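Side-chain contacts in beta-1,4-galactanase (Thielavia heterothallica, PDB 1HJS), which hydrolyses (1->4)-beta-D-galactosidic linkages in type I arabinogalactans, as a family 53 glycoside hydrolase of clan GH-A: residues S224-S229 with T278-I283; I241-T246 with N282-V287. All blocks are in the same frame, centred on the assembly; numbering follows the deposited sequence.

In the fold
The eight-stranded beta/alpha barrel is built in layers, and the two contacts sample two of its interfaces through one shared element, helix 270-285. Contact 1 joins that helix to its neighbour in the outer ring, helix 223-237; contact 2 joins it to strand 240-245 of the barrel wall. Their centres lie about 6 Å apart, and Ile-283 faces the neighbouring helix while Val-284, next in sequence, faces the strand. The outer contact is partly buried and has a lysine at its margin, whereas all the touching residues of the inner one are buried and aliphatic. The lysine ties the two together: Lys-227 NZ lies 2.8 Å from Ser-286 OG, a probable hydrogen bond.

Contact 1 of 2, residues S224-S229 with T278-I283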
# COMPACT_ATOMS: atom_id res chain seq x y z
N SER A 224 -14.19 15.08 -0.31
CA SER A 224 -13.84 16.46 -0.58
C SER A 224 -12.45 16.77 -0.02
O SER A 224 -11.64 17.41 -0.68
CB SER A 224 -14.88 17.41 0.04
OG SER A 224 -14.93 17.26 1.44
N ALA A 225 -12.18 16.31 1.20
CA ALA A 225 -10.89 16.55 1.83
C ALA A 225 -9.78 15.81 1.08
O ALA A 225 -8.66 16.30 0.98
CB ALA A 225 -10.91 16.11 3.29
N LEU A 226 -10.09 14.62 0.57
CA LEU A 226 -9.10 13.85 -0.18
C LEU A 226 -8.75 14.60 -1.46
O LEU A 226 -7.58 14.78 -1.79
CB LEU A 226 -9.66 12.46 -0.54
CG LEU A 226 -8.72 11.58 -1.37
CD1 LEU A 226 -7.46 11.29 -0.57
CD2 LEU A 226 -9.42 10.29 -1.74
N LYS A 227 -9.78 15.05 -2.17
CA LYS A 227 -9.57 15.79 -3.41
C LYS A 227 -8.70 17.02 -3.17
O LYS A 227 -7.72 17.24 -3.89
CB LYS A 227 -10.92 16.22 -4.01
CG LYS A 227 -10.81 17.25 -5.13
CD LYS A 227 -9.96 16.76 -6.30
CE LYS A 227 -10.01 17.75 -7.46
NZ LYS A 227 -9.13 17.36 -8.59
N SER A 228 -9.05 17.80 -2.16
CA SER A 228 -8.29 19.01 -1.84
C SER A 228 -6.85 18.70 -1.45
O SER A 228 -5.92 19.37 -1.91
CB SER A 228 -8.98 19.78 -0.71
OG SER A 228 -8.30 20.99 -0.43
N SER A 229 -6.66 17.70 -0.60
CA SER A 229 -5.32 17.32 -0.15
C SER A 229 -4.46 16.85 -1.32
O SER A 229 -3.34 17.32 -1.50
CB SER A 229 -5.42 16.21 0.90
OG SER A 229 -4.13 15.86 1.39
N THR A 278 -15.11 3.35 -7.18
CA THR A 278 -15.14 4.11 -8.43
C THR A 278 -14.99 5.61 -8.14
O THR A 278 -14.30 6.32 -8.88
CB THR A 278 -16.46 3.85 -9.19
OG1 THR A 278 -16.57 2.45 -9.49
CG2 THR A 278 -16.49 4.64 -10.49
N ASN A 279 -15.62 6.08 -7.08
CA ASN A 279 -15.53 7.49 -6.72
C ASN A 279 -14.11 7.87 -6.29
O ASN A 279 -13.58 8.89 -6.72
CB ASN A 279 -16.53 7.83 -5.61
CG ASN A 279 -17.95 7.91 -6.13
OD1 ASN A 279 -18.20 7.80 -7.33
ND2 ASN A 279 -18.90 8.11 -5.22
N VAL A 280 -13.49 7.04 -5.45
CA VAL A 280 -12.13 7.34 -5.01
C VAL A 280 -11.20 7.29 -6.22
O VAL A 280 -10.29 8.11 -6.36
CB VAL A 280 -11.63 6.32 -3.95
CG1 VAL A 280 -10.16 6.59 -3.63
CG2 VAL A 280 -12.48 6.43 -2.69
N ALA A 281 -11.43 6.33 -7.11
CA ALA A 281 -10.60 6.19 -8.31
C ALA A 281 -10.69 7.46 -9.15
O ALA A 281 -9.67 7.98 -9.62
CB ALA A 281 -11.06 4.99 -9.13
N ASN A 282 -11.90 7.95 -9.33
CA ASN A 282 -12.09 9.15 -10.14
C ASN A 282 -11.58 10.40 -9.46
O ASN A 282 -11.25 11.37 -10.13
CB ASN A 282 -13.55 9.28 -10.56
CG ASN A 282 -13.90 8.30 -11.67
OD1 ASN A 282 -13.23 8.26 -12.70
ND2 ASN A 282 -14.95 7.52 -11.48
N ILE A 283 -11.52 10.39 -8.13
CA ILE A 283 -10.99 11.55 -7.42
C ILE A 283 -9.50 11.59 -7.75
O ILE A 283 -8.96 12.63 -8.12
CB ILE A 283 -11.18 11.42 -5.91
CG1 ILE A 283 -12.67 11.57 -5.57
CG2 ILE A 283 -10.36 12.49 -5.17
CD1 ILE A 283 -13.00 11.24 -4.14
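Ile-283 reaches across from helix 270-285 to helix 223-237 with its CG2 branch, which settles against the start of the Lys-227 side chain. Ile-283 CG2 stands 3.8 Å from Lys-227 CA and nearly as close to its CB, so on Lys-227 it rests at the base of the side chain. With chi1 at -71°, Ile-283 has this methyl anti to its backbone N, and CG1 lies beside that nitrogen. Ile-283 CG2 also meets Leu-226 CD2 at 4.2 Å, the two side chains crossing obliquely. Leu-226 CD2 has a second neighbour in Val-280 CG1, also at 4.2 Å, one turn back along the partner helix. The segments run nearly parallel, their axes 21° apart with a closest approach of 10.4 Å, as befits adjacent outer helices of a beta/alpha barrel. The closest part of Lys-227 is the root of its chain: a bend at chi2 (58°) precedes an extended end, whose NZ forms a salt bridge with Asp-231 besides its probable bond to Ser-286. No hydrogen bond links the two segments, so the contact between them probably rests on dispersion and exclusion of water, while the lysine's charge is met at the margin.

Contact 2 of 2, residues I241-T246 with N282-V287; sequences IAVVET and NIVSSV
Val-243 of the barrel strand and Val-284 of helix 270-285 meet methyl to methyl, the CG2 of one 3.5 Å from the CG2 of the other, closer than usual van der Waals contact. Each valine is directed at the other segment, but the side chains meet at a slant. In both valines the touching methyl is the one anti to the carbonyl carbon, beside the backbone N (chi1 168° for Val-243). The other methyl of Val-284, CG1, is turned toward the strand backbone and lies 4.1 Å from the carbonyl oxygen of Ile-241.

Here the wall of a TIM barrel meets its outer layer: Ile-241 and Val-243, alternate residues of strand 240-245, face the helix, while the intervening Ala-242 points away from it. The strand then runs on to Glu-245, probably the nucleophile, whose carboxylate is held by Arg-45 and Tyr-214; the valine pair thus packs behind a strand that carries a probable catalytic residue.

Beyond the helix the chain turns back toward the strand, and Val-287 brings its CG1 to within 4.0 Å of Ile-241 CD1. These two side chains cross at about a right angle. Val-287 also touches Leu-230 and Asp-231 of helix 223-237. At this turn Ser-286 OG donates to Ile-283 O at 2.6 Å, approaching at a C=O...O angle of 130° and tilted 17° from the carbonyl plane, while the backbone N of Val-287 bonds to Val-284 O.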
# COMPACT_ATOMS: atom_id res chain seq x y z
N ILE A 241 0.76 10.51 -7.98
CA ILE A 241 0.02 10.26 -6.76
C ILE A 241 -0.89 9.04 -6.82
O ILE A 241 -1.47 8.72 -7.86
CB ILE A 241 -0.82 11.50 -6.42
CG1 ILE A 241 0.11 12.65 -6.04
CG2 ILE A 241 -1.83 11.20 -5.31
CD1 ILE A 241 -0.55 14.00 -6.04
N ALA A 242 -1.02 8.35 -5.69
CA ALA A 242 -1.87 7.17 -5.63
C ALA A 242 -2.43 6.90 -4.24
O ALA A 242 -1.79 7.18 -3.23
CB ALA A 242 -1.11 5.94 -6.12
N VAL A 243 -3.64 6.35 -4.22
CA VAL A 243 -4.26 5.94 -2.97
C VAL A 243 -3.83 4.49 -2.96
O VAL A 243 -4.29 3.69 -3.78
CB VAL A 243 -5.80 6.04 -3.04
CG1 VAL A 243 -6.42 5.33 -1.84
CG2 VAL A 243 -6.23 7.51 -3.06
N VAL A 244 -2.92 4.15 -2.05
CA VAL A 244 -2.38 2.79 -2.00
C VAL A 244 -3.06 1.83 -1.04
O VAL A 244 -2.71 0.66 -0.98
CB VAL A 244 -0.86 2.85 -1.71
CG1 VAL A 244 -0.18 3.69 -2.78
CG2 VAL A 244 -0.60 3.45 -0.34
N GLU A 245 -4.03 2.34 -0.29
CA GLU A 245 -4.80 1.52 0.64
C GLU A 245 -6.18 2.14 0.82
O GLU A 245 -6.29 3.34 1.06
CB GLU A 245 -4.12 1.42 2.01
CG GLU A 245 -3.03 0.36 2.11
CD GLU A 245 -2.56 0.14 3.54
OE1 GLU A 245 -3.41 0.22 4.46
OE2 GLU A 245 -1.36 -0.15 3.75
N THR A 246 -7.22 1.33 0.69
CA THR A 246 -8.59 1.79 0.89
C THR A 246 -9.50 0.58 1.04
O THR A 246 -9.17 -0.53 0.60
CB THR A 246 -9.08 2.69 -0.28
OG1 THR A 246 -10.28 3.38 0.11
CG2 THR A 246 -9.37 1.86 -1.53
N ASN A 282 -11.90 7.95 -9.33
CA ASN A 282 -12.09 9.15 -10.14
C ASN A 282 -11.58 10.40 -9.46
O ASN A 282 -11.25 11.37 -10.13
CB ASN A 282 -13.55 9.28 -10.56
CG ASN A 282 -13.90 8.30 -11.67
OD1 ASN A 282 -13.23 8.26 -12.70
ND2 ASN A 282 -14.95 7.52 -11.48
N ILE A 283 -11.52 10.39 -8.13
CA ILE A 283 -10.99 11.55 -7.42
C ILE A 283 -9.50 11.59 -7.75
O ILE A 283 -8.96 12.63 -8.12
CB ILE A 283 -11.18 11.42 -5.91
CG1 ILE A 283 -12.67 11.57 -5.57
CG2 ILE A 283 -10.36 12.49 -5.17
CD1 ILE A 283 -13.00 11.24 -4.14
N VAL A 284 -8.86 10.43 -7.67
CA VAL A 284 -7.44 10.32 -7.98
C VAL A 284 -7.18 10.75 -9.42
O VAL A 284 -6.24 11.50 -9.70
CB VAL A 284 -6.93 8.88 -7.79
CG1 VAL A 284 -5.50 8.75 -8.29
CG2 VAL A 284 -7.00 8.50 -6.31
N SER A 285 -8.01 10.28 -10.35
CA SER A 285 -7.83 10.63 -11.75
C SER A 285 -8.02 12.11 -12.03
O SER A 285 -7.48 12.63 -13.01
CB SER A 285 -8.80 9.82 -12.63
OG SER A 285 -8.46 8.44 -12.61
N SER A 286 -8.76 12.80 -11.18
CA SER A 286 -9.01 14.23 -11.36
C SER A 286 -7.83 15.06 -10.86
O SER A 286 -7.81 16.28 -11.02
CB SER A 286 -10.27 14.67 -10.61
OG SER A 286 -10.02 14.76 -9.22
N VAL A 287 -6.86 14.39 -10.25
CA VAL A 287 -5.68 15.06 -9.72
C VAL A 287 -4.53 15.00 -10.71
O VAL A 287 -4.36 14.00 -11.42
CB VAL A 287 -5.24 14.40 -8.39
CG1 VAL A 287 -3.96 15.06 -7.87
CG2 VAL A 287 -6.35 14.52 -7.36